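Local structure of rhamnose ABC transporter, rhamnose-binding protein (Actinomyces odontolyticus ATCC 17982, 5BQ3) at residues Asn62-Leu67 and Val75-Ser80; Asn87-Ala92 and Pro101-Ala106; Leu142-Asp147 and Phe244-Gly249; Ala229-Leu234 and Gly261-Phe266. The protein probably binds rhamnose or a related sugar as the solute-binding component of an ABC transporter. One frame throughout, in Å; residues are numbered along the deposited sequence.

Overall arrangement
The chain has the two-lobed build of a type I periplasmic binding protein. Interactions 1 and 2 belong to one lobe, with its six-stranded parallel sheet. Interactions 3 and 4 belong to the other, around the four-stranded parallel sheet. In the first lobe the centres are about 10 Å apart, and helix 75-83 leads on to strand 88-91. In the second they are about 11 Å apart, and helix 224-236 leads on to strand 244-247. Between lobes the centres are about 38 to 41 Å apart. Interactions 1 and 2 follow one another along the chain, whereas the segments of 3 and 4 alternate. Each pair packs within its own lobe, its contacts touching; none spans both lobes.

Interaction 1 of 4, residues Asn62-Leu67 and Val75-Ser80; sequences NVVGPL and VSFINS
CG of Phe77 stands anti to its own carbonyl carbon (chi1 -67°), and chi2 of -85° turns the ring so that one face lies against the backbone of Gly65. The contact is mainly ring face on main chain. CA of Gly65 sits 4.0 Å from the ring centroid and only 9° off the ring normal, a CH-pi contact. The chain then runs across the same face. O of Gly65 comes within 3.2 Å of CZ of Phe77, and N of Pro66 within 3.6 Å of CE2 of Phe77.

Two side chains add apolar contact. CB of Pro66 is 4.0 Å from CE2 of Phe77. CB of Val64 approaches the ring obliquely and is 4.1 Å from CD1 of Phe77. A CB on Gly65 would point away from the ring and crowd CD of Pro66, so it is Pro66 that leaves little room for a side chain. An alanine at Phe77 would remove the whole ring, which would probably leave a gap beside Gly65 and Pro66 and cost the helix its main hold on this loop.

One turn along the helix, Ser80 doubles its grip on Ser76. Its N and OG reach O of Ser76 from opposite faces of the carbonyl plane, with OG at 2.7 Å from that O.

The contact joins the loop leaving strand 60-63, at one edge of the six-stranded sheet, to helix 75-83. Val64 also packs on strand 29-33, the next strand in. On the helix, Ile78 turns away from the loop to meet strand 88-91 and helix 100-109.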
loop_
_atom_site.group_PDB
_atom_site.type_symbol
_atom_site.label_atom_id
_atom_site.label_comp_id
_atom_site.label_asym_id
_atom_site.label_seq_id
_atom_site.Cartn_x
_atom_site.Cartn_y
_atom_site.Cartn_z
ATOM N N ASN A 62 -22.103 -0.554 5.306
ATOM C CA ASN A 62 -21.756 -1.577 6.293
ATOM C C ASN A 62 -20.303 -2.038 6.181
ATOM O O ASN A 62 -19.684 -1.908 5.127
ATOM C CB ASN A 62 -22.688 -2.792 6.154
ATOM C CG ASN A 62 -24.158 -2.455 6.155
ATOM O OD1 ASN A 62 -24.815 -2.449 5.105
ATOM N ND2 ASN A 62 -24.705 -2.158 7.328
ATOM N N VAL A 63 -19.764 -2.574 7.288
ATOM C CA VAL A 63 -18.417 -3.133 7.378
ATOM C C VAL A 63 -18.537 -4.496 8.072
ATOM O O VAL A 63 -18.882 -4.558 9.255
ATOM C CB VAL A 63 -17.391 -2.191 8.080
ATOM C CG1 VAL A 63 -16.044 -2.884 8.281
ATOM C CG2 VAL A 63 -17.204 -0.890 7.302
ATOM N N VAL A 64 -18.304 -5.581 7.318
ATOM C CA VAL A 64 -18.342 -6.961 7.821
ATOM C C VAL A 64 -17.002 -7.631 7.501
ATOM O O VAL A 64 -16.323 -7.215 6.565
ATOM C CB VAL A 64 -19.550 -7.802 7.307
ATOM C CG1 VAL A 64 -20.879 -7.211 7.761
ATOM C CG2 VAL A 64 -19.519 -7.997 5.792
ATOM N N GLY A 65 -16.635 -8.649 8.268
ATOM C CA GLY A 65 -15.385 -9.352 8.022
ATOM C C GLY A 65 -14.961 -10.346 9.083
ATOM O O GLY A 65 -15.569 -10.416 10.157
ATOM N N PRO A 66 -13.892 -11.127 8.802
ATOM C CA PRO A 66 -13.429 -12.110 9.793
ATOM C C PRO A 66 -12.570 -11.486 10.891
ATOM O O PRO A 66 -12.000 -10.408 10.699
ATOM C CB PRO A 66 -12.617 -13.089 8.949
ATOM C CG PRO A 66 -12.097 -12.276 7.817
ATOM C CD PRO A 66 -13.073 -11.163 7.570
ATOM N N LEU A 67 -12.461 -12.178 12.038
ATOM C CA LEU A 67 -11.627 -11.734 13.154
ATOM C C LEU A 67 -10.176 -12.168 12.938
ATOM O O LEU A 67 -9.267 -11.611 13.557
ATOM C CB LEU A 67 -12.143 -12.272 14.498
ATOM C CG LEU A 67 -13.530 -11.831 14.975
ATOM C CD1 LEU A 67 -13.823 -12.417 16.337
ATOM C CD2 LEU A 67 -13.652 -10.310 15.058
ATOM N N VAL A 75 -14.937 -15.731 2.615
ATOM C CA VAL A 75 -15.893 -16.458 1.758
ATOM C C VAL A 75 -17.325 -16.473 2.355
ATOM O O VAL A 75 -18.283 -16.211 1.622
ATOM C CB VAL A 75 -15.390 -17.896 1.443
ATOM C CG1 VAL A 75 -16.409 -18.694 0.629
ATOM C CG2 VAL A 75 -14.050 -17.857 0.717
ATOM N N SER A 76 -17.467 -16.759 3.665
ATOM C CA SER A 76 -18.773 -16.799 4.338
ATOM C C SER A 76 -19.425 -15.412 4.394
ATOM O O SER A 76 -20.648 -15.317 4.302
ATOM C CB SER A 76 -18.642 -17.373 5.745
ATOM O OG SER A 76 -17.768 -16.602 6.552
ATOM N N PHE A 77 -18.609 -14.347 4.520
ATOM C CA PHE A 77 -19.060 -12.954 4.586
ATOM C C PHE A 77 -19.474 -12.426 3.208
ATOM O O PHE A 77 -20.412 -11.633 3.141
ATOM C CB PHE A 77 -17.982 -12.054 5.211
ATOM C CG PHE A 77 -17.746 -12.358 6.670
ATOM C CD1 PHE A 77 -18.541 -11.783 7.654
ATOM C CD2 PHE A 77 -16.753 -13.248 7.060
ATOM C CE1 PHE A 77 -18.341 -12.087 9.002
ATOM C CE2 PHE A 77 -16.555 -13.555 8.408
ATOM C CZ PHE A 77 -17.350 -12.973 9.371
ATOM N N ILE A 78 -18.795 -12.868 2.120
ATOM C CA ILE A 78 -19.128 -12.474 0.741
ATOM C C ILE A 78 -20.512 -13.049 0.402
ATOM O O ILE A 78 -21.384 -12.301 -0.037
ATOM C CB ILE A 78 -18.040 -12.899 -0.299
ATOM C CG1 ILE A 78 -16.666 -12.260 0.012
ATOM C CG2 ILE A 78 -18.476 -12.553 -1.736
ATOM C CD1 ILE A 78 -15.464 -13.101 -0.421
ATOM N N ASN A 79 -20.716 -14.358 0.660
ATOM C CA ASN A 79 -21.966 -15.086 0.418
ATOM C C ASN A 79 -23.137 -14.502 1.217
ATOM O O ASN A 79 -24.259 -14.486 0.709
ATOM C CB ASN A 79 -21.797 -16.574 0.755
ATOM C CG ASN A 79 -20.797 -17.320 -0.102
ATOM O OD1 ASN A 79 -20.522 -16.969 -1.259
ATOM N ND2 ASN A 79 -20.259 -18.398 0.442
ATOM N N SER A 80 -22.873 -14.024 2.455
ATOM C CA SER A 80 -23.865 -13.414 3.348
ATOM C C SER A 80 -24.405 -12.105 2.771
ATOM O O SER A 80 -25.609 -11.857 2.846
ATOM C CB SER A 80 -23.257 -13.154 4.723
ATOM O OG SER A 80 -22.961 -14.366 5.396
#

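Interaction 2 of 4, residues Asn87-Ala92 and Pro101-Ala106; sequences NVLVIA and PALQDA
Leu103 leaves helix 100-109 and touches Leu89 and Ile91 with its two end methyls. Its CB starts out alongside the strand rather than straight at it. CG then lies anti to the carbonyl carbon of Leu103 (chi1 -67°), and from this branch point the methyls extend to the strand. CD1 meets one partner, CG2 of Ile91, at 4.2 Å. On the strand CD2 meets two: it is 3.8 Å from CG2 of Ile91 and also 3.8 Å from CD2 of Leu89. It therefore bridges alternate residues, which project from the same side of the strand. The side chains of Leu89 and Leu103 cross at about a right angle, while Ile91 meets Leu103 at a slant. All three are buried.

Strand 88-91 and helix 100-109 are the first two elements of a beta-alpha-beta unit that is completed by strand 112-116. Leu103 also packs on Val113 of that last strand, so one leucine touches both strands that its helix connects. Helix 75-83 also packs here, with Ile78 against Ile91 and against CD2 of Leu103. A disulfide between Cys100 and Cys124 ties down the start of helix 100-109.

The chemistry is purely aliphatic across these two segments. Methyl groups meet methyl groups and no polar pair fixes a direction, so the hold depends on the fit of the branched side chains and on their burial away from water.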
loop_
_atom_site.group_PDB
_atom_site.type_symbol
_atom_site.label_atom_id
_atom_site.label_comp_id
_atom_site.label_asym_id
_atom_site.label_seq_id
_atom_site.Cartn_x
_atom_site.Cartn_y
_atom_site.Cartn_z
ATOM N N ASN A 87 -25.424 -4.148 -3.250
ATOM C CA ASN A 87 -25.190 -3.661 -4.605
ATOM C C ASN A 87 -23.708 -3.463 -4.910
ATOM O O ASN A 87 -23.282 -3.784 -6.019
ATOM C CB ASN A 87 -25.958 -2.364 -4.840
ATOM C CG ASN A 87 -27.443 -2.506 -4.618
ATOM O OD1 ASN A 87 -27.975 -2.127 -3.572
ATOM N ND2 ASN A 87 -28.134 -3.110 -5.574
ATOM N N VAL A 88 -22.930 -2.911 -3.953
ATOM C CA VAL A 88 -21.496 -2.657 -4.132
ATOM C C VAL A 88 -20.710 -3.386 -3.038
ATOM O O VAL A 88 -20.998 -3.214 -1.854
ATOM C CB VAL A 88 -21.143 -1.142 -4.163
ATOM C CG1 VAL A 88 -19.655 -0.929 -4.423
ATOM C CG2 VAL A 88 -21.979 -0.385 -5.192
ATOM N N LEU A 89 -19.708 -4.181 -3.441
ATOM C CA LEU A 89 -18.850 -4.915 -2.517
ATOM C C LEU A 89 -17.391 -4.497 -2.703
ATOM O O LEU A 89 -16.831 -4.668 -3.787
ATOM C CB LEU A 89 -19.014 -6.430 -2.705
ATOM C CG LEU A 89 -18.709 -7.277 -1.476
ATOM C CD1 LEU A 89 -19.944 -7.435 -0.608
ATOM C CD2 LEU A 89 -18.188 -8.634 -1.876
ATOM N N VAL A 90 -16.792 -3.917 -1.649
ATOM C CA VAL A 90 -15.396 -3.467 -1.648
ATOM C C VAL A 90 -14.617 -4.429 -0.736
ATOM O O VAL A 90 -14.920 -4.504 0.454
ATOM C CB VAL A 90 -15.242 -1.975 -1.244
ATOM C CG1 VAL A 90 -13.822 -1.490 -1.496
ATOM C CG2 VAL A 90 -16.240 -1.087 -1.991
ATOM N N ILE A 91 -13.664 -5.207 -1.297
ATOM C CA ILE A 91 -12.952 -6.224 -0.517
ATOM C C ILE A 91 -11.417 -6.210 -0.707
ATOM O O ILE A 91 -10.920 -6.037 -1.813
ATOM C CB ILE A 91 -13.545 -7.640 -0.832
ATOM C CG1 ILE A 91 -12.861 -8.759 -0.010
ATOM C CG2 ILE A 91 -13.549 -7.960 -2.340
ATOM C CD1 ILE A 91 -13.726 -9.890 0.375
ATOM N N ALA A 92 -10.688 -6.427 0.401
ATOM C CA ALA A 92 -9.236 -6.595 0.433
ATOM C C ALA A 92 -8.984 -8.094 0.568
ATOM O O ALA A 92 -9.076 -8.638 1.670
ATOM C CB ALA A 92 -8.627 -5.807 1.588
ATOM N N PRO A 101 -14.353 -17.729 -6.237
ATOM C CA PRO A 101 -15.682 -18.275 -6.584
ATOM C C PRO A 101 -16.846 -17.530 -5.919
ATOM O O PRO A 101 -17.896 -17.386 -6.542
ATOM C CB PRO A 101 -15.615 -19.724 -6.090
ATOM C CG PRO A 101 -14.186 -20.019 -5.951
ATOM C CD PRO A 101 -13.555 -18.743 -5.522
ATOM N N ALA A 102 -16.655 -17.052 -4.671
ATOM C CA ALA A 102 -17.662 -16.300 -3.917
ATOM C C ALA A 102 -17.900 -14.924 -4.545
ATOM O O ALA A 102 -19.045 -14.476 -4.605
ATOM C CB ALA A 102 -17.235 -16.153 -2.466
ATOM N N LEU A 103 -16.825 -14.274 -5.041
ATOM C CA LEU A 103 -16.887 -12.965 -5.697
ATOM C C LEU A 103 -17.493 -13.073 -7.103
ATOM O O LEU A 103 -18.143 -12.132 -7.556
ATOM C CB LEU A 103 -15.497 -12.312 -5.769
ATOM C CG LEU A 103 -14.840 -11.877 -4.455
ATOM C CD1 LEU A 103 -13.429 -11.373 -4.699
ATOM C CD2 LEU A 103 -15.660 -10.820 -3.735
ATOM N N GLN A 104 -17.280 -14.212 -7.790
ATOM C CA GLN A 104 -17.833 -14.471 -9.122
ATOM C C GLN A 104 -19.341 -14.709 -9.030
ATOM O O GLN A 104 -20.075 -14.341 -9.949
ATOM C CB GLN A 104 -17.125 -15.654 -9.791
ATOM C CG GLN A 104 -15.775 -15.271 -10.397
ATOM C CD GLN A 104 -15.030 -16.440 -10.987
ATOM O OE1 GLN A 104 -14.930 -17.511 -10.391
ATOM N NE2 GLN A 104 -14.441 -16.238 -12.153
ATOM N N ASP A 105 -19.802 -15.290 -7.901
ATOM C CA ASP A 105 -21.218 -15.525 -7.606
ATOM C C ASP A 105 -21.914 -14.205 -7.273
ATOM O O ASP A 105 -23.122 -14.084 -7.468
ATOM C CB ASP A 105 -21.382 -16.523 -6.447
ATOM C CG ASP A 105 -21.199 -17.988 -6.807
ATOM O OD1 ASP A 105 -21.391 -18.343 -7.998
ATOM O OD2 ASP A 105 -20.923 -18.791 -5.888
ATOM N N ALA A 106 -21.147 -13.220 -6.770
ATOM C CA ALA A 106 -21.644 -11.884 -6.452
ATOM C C ALA A 106 -21.910 -11.110 -7.743
ATOM O O ALA A 106 -22.967 -10.491 -7.875
ATOM C CB ALA A 106 -20.644 -11.141 -5.577
#

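Interaction 3 of 4, residues Leu142-Asp147 and Phe244-Gly249; sequences LDMVSD and FLTGLG
Thr246 faces Met144 and Val145 where a helix lies against a strand of a parallel sheet, as in the alpha/beta lobes of type I periplasmic binding proteins. Strand 244-247 lies beside strand 218-221 in that sheet, with strand 266-268 next to its end. The segments of helix and strand run nearly antiparallel, at 167°, with their axes 8.3 Å apart at the closest. All the touching residues are buried.

The apolar part is one pair of methyls. CG2 of Val145 is 3.6 Å from CG2 of Thr246, and the two side chains cross at about a right angle.

A second group of contacts sets the side chain of Met144, a selenomethionine here, against oxygen atoms. A bend at chi3 (-61°) brings its end methyl round to the strand. CE lies 3.6 Å from O of Gly247, and SE is 3.7 Å from OG1 of Thr246. CB of Met144 passes the same hydroxyl. These are van der Waals contacts.

The true hydrogen bonds of the strand lead elsewhere. Its backbone pairs with Ile219 and Ser221 of the neighbouring strand, and Gly247 pairs with Ala267. OG1 of Thr246 is bonded to O of Glu265, in the loop before strand 266-268, so this buried hydroxyl is satisfied by a partner outside both segments. On the helix, Asp143 forms a salt bridge with Lys183.

Thr246 thus parts its two branches: CG2 goes to Val145, and OG1, anti to the backbone N (chi1 -172°), has CE of Met144 at 3.3 Å.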
loop_
_atom_site.group_PDB
_atom_site.type_symbol
_atom_site.label_atom_id
_atom_site.label_comp_id
_atom_site.label_asym_id
_atom_site.label_seq_id
_atom_site.Cartn_x
_atom_site.Cartn_y
_atom_site.Cartn_z
ATOM N N LEU A 142 14.626 5.593 -4.586
ATOM C CA LEU A 142 15.880 6.037 -5.206
ATOM C C LEU A 142 16.042 7.556 -5.117
ATOM O O LEU A 142 17.160 8.026 -4.934
ATOM C CB LEU A 142 15.957 5.606 -6.672
ATOM C CG LEU A 142 16.263 4.144 -6.950
ATOM C CD1 LEU A 142 15.873 3.794 -8.360
ATOM C CD2 LEU A 142 17.727 3.822 -6.706
ATOM N N ASP A 143 14.928 8.316 -5.235
ATOM C CA ASP A 143 14.912 9.781 -5.135
ATOM C C ASP A 143 15.309 10.241 -3.734
ATOM O O ASP A 143 16.073 11.190 -3.614
ATOM C CB ASP A 143 13.527 10.346 -5.497
ATOM C CG ASP A 143 13.307 10.676 -6.964
ATOM O OD1 ASP A 143 14.110 10.220 -7.805
ATOM O OD2 ASP A 143 12.320 11.379 -7.272
HETATM N N MSE A 144 14.790 9.566 -2.683
HETATM C CA MSE A 144 15.079 9.854 -1.272
HETATM C C MSE A 144 16.526 9.489 -0.936
HETATM O O MSE A 144 17.184 10.241 -0.219
HETATM C CB MSE A 144 14.110 9.102 -0.343
HETATM C CG MSE A 144 12.651 9.554 -0.495
HETATM SE SE MSE A 144 11.415 8.783 0.796
HETATM C CE MSE A 144 11.605 6.904 0.380
ATOM N N VAL A 145 17.027 8.351 -1.477
ATOM C CA VAL A 145 18.403 7.882 -1.275
ATOM C C VAL A 145 19.363 8.900 -1.869
ATOM O O VAL A 145 20.169 9.462 -1.133
ATOM C CB VAL A 145 18.647 6.463 -1.856
ATOM C CG1 VAL A 145 20.112 6.063 -1.749
ATOM C CG2 VAL A 145 17.782 5.434 -1.164
ATOM N N SER A 146 19.242 9.152 -3.191
ATOM C CA SER A 146 20.059 10.080 -3.975
ATOM C C SER A 146 20.117 11.469 -3.336
ATOM O O SER A 146 21.201 12.046 -3.242
ATOM C CB SER A 146 19.523 10.182 -5.399
ATOM O OG SER A 146 20.445 10.843 -6.250
ATOM N N ASP A 147 18.965 11.973 -2.855
ATOM C CA ASP A 147 18.832 13.276 -2.201
ATOM C C ASP A 147 19.593 13.315 -0.859
ATOM O O ASP A 147 20.263 14.309 -0.575
ATOM C CB ASP A 147 17.340 13.607 -1.989
ATOM C CG ASP A 147 17.043 14.908 -1.269
ATOM O OD1 ASP A 147 17.513 15.973 -1.742
ATOM O OD2 ASP A 147 16.302 14.871 -0.262
ATOM N N PHE A 244 22.477 7.177 6.744
ATOM C CA PHE A 244 21.089 7.536 6.455
ATOM C C PHE A 244 20.203 6.300 6.337
ATOM O O PHE A 244 20.657 5.256 5.880
ATOM C CB PHE A 244 21.000 8.363 5.159
ATOM C CG PHE A 244 21.629 9.730 5.246
ATOM C CD1 PHE A 244 20.887 10.831 5.658
ATOM C CD2 PHE A 244 22.961 9.924 4.896
ATOM C CE1 PHE A 244 21.473 12.099 5.742
ATOM C CE2 PHE A 244 23.546 11.190 4.980
ATOM C CZ PHE A 244 22.797 12.269 5.402
ATOM N N LEU A 245 18.938 6.419 6.749
ATOM C CA LEU A 245 17.991 5.320 6.652
ATOM C C LEU A 245 16.690 5.807 6.036
ATOM O O LEU A 245 16.073 6.756 6.519
ATOM C CB LEU A 245 17.741 4.630 8.009
ATOM C CG LEU A 245 16.661 3.533 8.025
ATOM C CD1 LEU A 245 17.085 2.297 7.247
ATOM C CD2 LEU A 245 16.291 3.167 9.419
ATOM N N THR A 246 16.283 5.130 4.968
ATOM C CA THR A 246 15.053 5.414 4.244
ATOM C C THR A 246 14.438 4.082 3.778
ATOM O O THR A 246 15.018 3.011 3.988
ATOM C CB THR A 246 15.319 6.426 3.108
ATOM O OG1 THR A 246 14.074 6.833 2.548
ATOM C CG2 THR A 246 16.235 5.890 2.025
ATOM N N GLY A 247 13.255 4.170 3.191
ATOM C CA GLY A 247 12.518 3.020 2.694
ATOM C C GLY A 247 11.035 3.210 2.881
ATOM O O GLY A 247 10.520 4.314 2.679
ATOM N N LEU A 248 10.346 2.135 3.285
ATOM C CA LEU A 248 8.903 2.150 3.513
ATOM C C LEU A 248 8.606 1.847 4.973
ATOM O O LEU A 248 8.967 0.777 5.451
ATOM C CB LEU A 248 8.185 1.156 2.577
ATOM C CG LEU A 248 8.497 1.271 1.081
ATOM C CD1 LEU A 248 8.122 0.015 0.368
ATOM C CD2 LEU A 248 7.792 2.455 0.443
ATOM N N GLY A 249 7.978 2.797 5.666
ATOM C CA GLY A 249 7.652 2.667 7.085
ATOM C C GLY A 249 6.305 3.205 7.530
ATOM O O GLY A 249 5.566 3.787 6.732
#

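Interaction 4 of 4, residues Ala229-Leu234 and Gly261-Phe266; sequences ATARYL and GTVKEF
Buried van der Waals packing joins Ala231 and Leu234 of helix 224-236 to Thr262 and Val263, in the loop between helix 251-260 and strand 266-268. The loop starts at Gly261, whose positive phi of 110° takes the chain out of the helix. Thr262 follows at once and directs its side chain at helix 224-236.

The methyl of Thr262 does most of the touching. CG2 stands anti to the backbone N, with OG1 beside that N (chi1 -51°), and this sets the methyl against the helix. There it lies 3.4 Å from O of Ala231 and 3.9 Å from CB of Leu234. It rests over the notch formed by the carbonyl of Ala231 and CB of Leu234, three residues further on. Val263 adds a looser pair, CG2 at 4.2 Å from CB of Ala231.

Both sides have further neighbours in the core. Ala231 and Leu234 pack on Leu245 of strand 244-247, and Ala231 also meets Phe257 of helix 251-260. Val263 reaches Met254 of that same helix, so helices 224-236 and 251-260 and strand 244-247 meet here.

O of Ala231 accepts a hydrogen bond from OG of Ser235, so the methyl packs beside an oxygen that already has a polar partner. The four touching residues are buried and no polar pair links the two segments. The contact itself probably relies on shape and burial.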
loop_
_atom_site.group_PDB
_atom_site.type_symbol
_atom_site.label_atom_id
_atom_site.label_comp_id
_atom_site.label_asym_id
_atom_site.label_seq_id
_atom_site.Cartn_x
_atom_site.Cartn_y
_atom_site.Cartn_z
ATOM N N ALA A 229 13.432 -1.808 12.901
ATOM C CA ALA A 229 14.530 -2.505 13.575
ATOM C C ALA A 229 15.891 -1.878 13.242
ATOM O O ALA A 229 16.765 -1.849 14.107
ATOM C CB ALA A 229 14.521 -3.974 13.198
ATOM N N THR A 230 16.066 -1.372 12.001
ATOM C CA THR A 230 17.302 -0.720 11.551
ATOM C C THR A 230 17.432 0.651 12.230
ATOM O O THR A 230 18.539 1.032 12.615
ATOM C CB THR A 230 17.350 -0.624 10.016
ATOM O OG1 THR A 230 17.049 -1.901 9.462
ATOM C CG2 THR A 230 18.715 -0.186 9.496
ATOM N N ALA A 231 16.302 1.373 12.397
ATOM C CA ALA A 231 16.257 2.676 13.060
ATOM C C ALA A 231 16.611 2.538 14.536
ATOM O O ALA A 231 17.321 3.390 15.069
ATOM C CB ALA A 231 14.883 3.297 12.906
ATOM N N ARG A 232 16.153 1.440 15.181
ATOM C CA ARG A 232 16.430 1.144 16.585
ATOM C C ARG A 232 17.918 0.847 16.784
ATOM O O ARG A 232 18.473 1.222 17.819
ATOM C CB ARG A 232 15.568 -0.029 17.073
ATOM C CG ARG A 232 15.424 -0.079 18.594
ATOM C CD ARG A 232 14.397 -1.091 19.065
ATOM N NE ARG A 232 14.862 -2.469 18.907
ATOM C CZ ARG A 232 14.400 -3.314 17.993
ATOM N NH1 ARG A 232 13.449 -2.934 17.146
ATOM N NH2 ARG A 232 14.879 -4.548 17.922
ATOM N N TYR A 233 18.563 0.207 15.787
ATOM C CA TYR A 233 19.991 -0.105 15.833
ATOM C C TYR A 233 20.834 1.158 15.643
ATOM O O TYR A 233 21.751 1.387 16.431
ATOM C CB TYR A 233 20.379 -1.177 14.791
ATOM C CG TYR A 233 21.877 -1.328 14.616
ATOM C CD1 TYR A 233 22.654 -1.948 15.591
ATOM C CD2 TYR A 233 22.524 -0.810 13.498
ATOM C CE1 TYR A 233 24.038 -2.050 15.456
ATOM C CE2 TYR A 233 23.907 -0.906 13.351
ATOM C CZ TYR A 233 24.661 -1.533 14.331
ATOM O OH TYR A 233 26.025 -1.645 14.186
ATOM N N LEU A 234 20.541 1.953 14.590
ATOM C CA LEU A 234 21.280 3.170 14.244
ATOM C C LEU A 234 21.223 4.235 15.345
ATOM O O LEU A 234 22.252 4.850 15.625
ATOM C CB LEU A 234 20.791 3.763 12.915
ATOM C CG LEU A 234 21.176 2.990 11.651
ATOM C CD1 LEU A 234 20.220 3.287 10.527
ATOM C CD2 LEU A 234 22.601 3.292 11.223
ATOM N N GLY A 261 16.554 12.394 14.660
ATOM C CA GLY A 261 17.455 12.634 13.543
ATOM C C GLY A 261 17.998 11.357 12.922
ATOM O O GLY A 261 18.813 11.432 11.998
ATOM N N THR A 262 17.551 10.172 13.415
ATOM C CA THR A 262 17.958 8.848 12.911
ATOM C C THR A 262 17.433 8.671 11.475
ATOM O O THR A 262 18.160 8.188 10.605
ATOM C CB THR A 262 17.465 7.732 13.860
ATOM O OG1 THR A 262 17.862 8.038 15.198
ATOM C CG2 THR A 262 17.988 6.349 13.473
ATOM N N VAL A 263 16.174 9.081 11.241
ATOM C CA VAL A 263 15.488 9.028 9.950
ATOM C C VAL A 263 15.131 10.467 9.541
ATOM O O VAL A 263 14.603 11.220 10.360
ATOM C CB VAL A 263 14.237 8.099 10.004
ATOM C CG1 VAL A 263 13.527 8.034 8.653
ATOM C CG2 VAL A 263 14.610 6.697 10.480
ATOM N N LYS A 264 15.445 10.856 8.296
ATOM C CA LYS A 264 15.131 12.191 7.778
ATOM C C LYS A 264 13.840 12.142 6.956
ATOM O O LYS A 264 12.948 12.971 7.172
ATOM C CB LYS A 264 16.297 12.766 6.955
ATOM C CG LYS A 264 17.460 13.242 7.820
ATOM C CD LYS A 264 18.521 13.975 7.017
ATOM C CE LYS A 264 19.615 14.519 7.905
ATOM N NZ LYS A 264 20.628 15.284 7.132
ATOM N N GLU A 265 13.727 11.150 6.042
ATOM C CA GLU A 265 12.556 10.959 5.188
ATOM C C GLU A 265 12.405 9.501 4.744
ATOM O O GLU A 265 13.371 8.859 4.330
ATOM C CB GLU A 265 12.616 11.879 3.951
ATOM C CG GLU A 265 11.283 12.038 3.234
ATOM C CD GLU A 265 11.290 12.970 2.038
ATOM O OE1 GLU A 265 12.046 12.708 1.074
ATOM O OE2 GLU A 265 10.513 13.951 2.056
ATOM N N PHE A 266 11.171 8.999 4.830
ATOM C CA PHE A 266 10.748 7.677 4.381
ATOM C C PHE A 266 9.437 7.854 3.606
ATOM O O PHE A 266 8.921 8.969 3.536
ATOM C CB PHE A 266 10.614 6.678 5.557
ATOM C CG PHE A 266 9.492 6.960 6.530
ATOM C CD1 PHE A 266 9.690 7.803 7.617
ATOM C CD2 PHE A 266 8.246 6.365 6.373
ATOM C CE1 PHE A 266 8.651 8.073 8.510
ATOM C CE2 PHE A 266 7.205 6.642 7.262
ATOM C CZ PHE A 266 7.418 7.482 8.333
#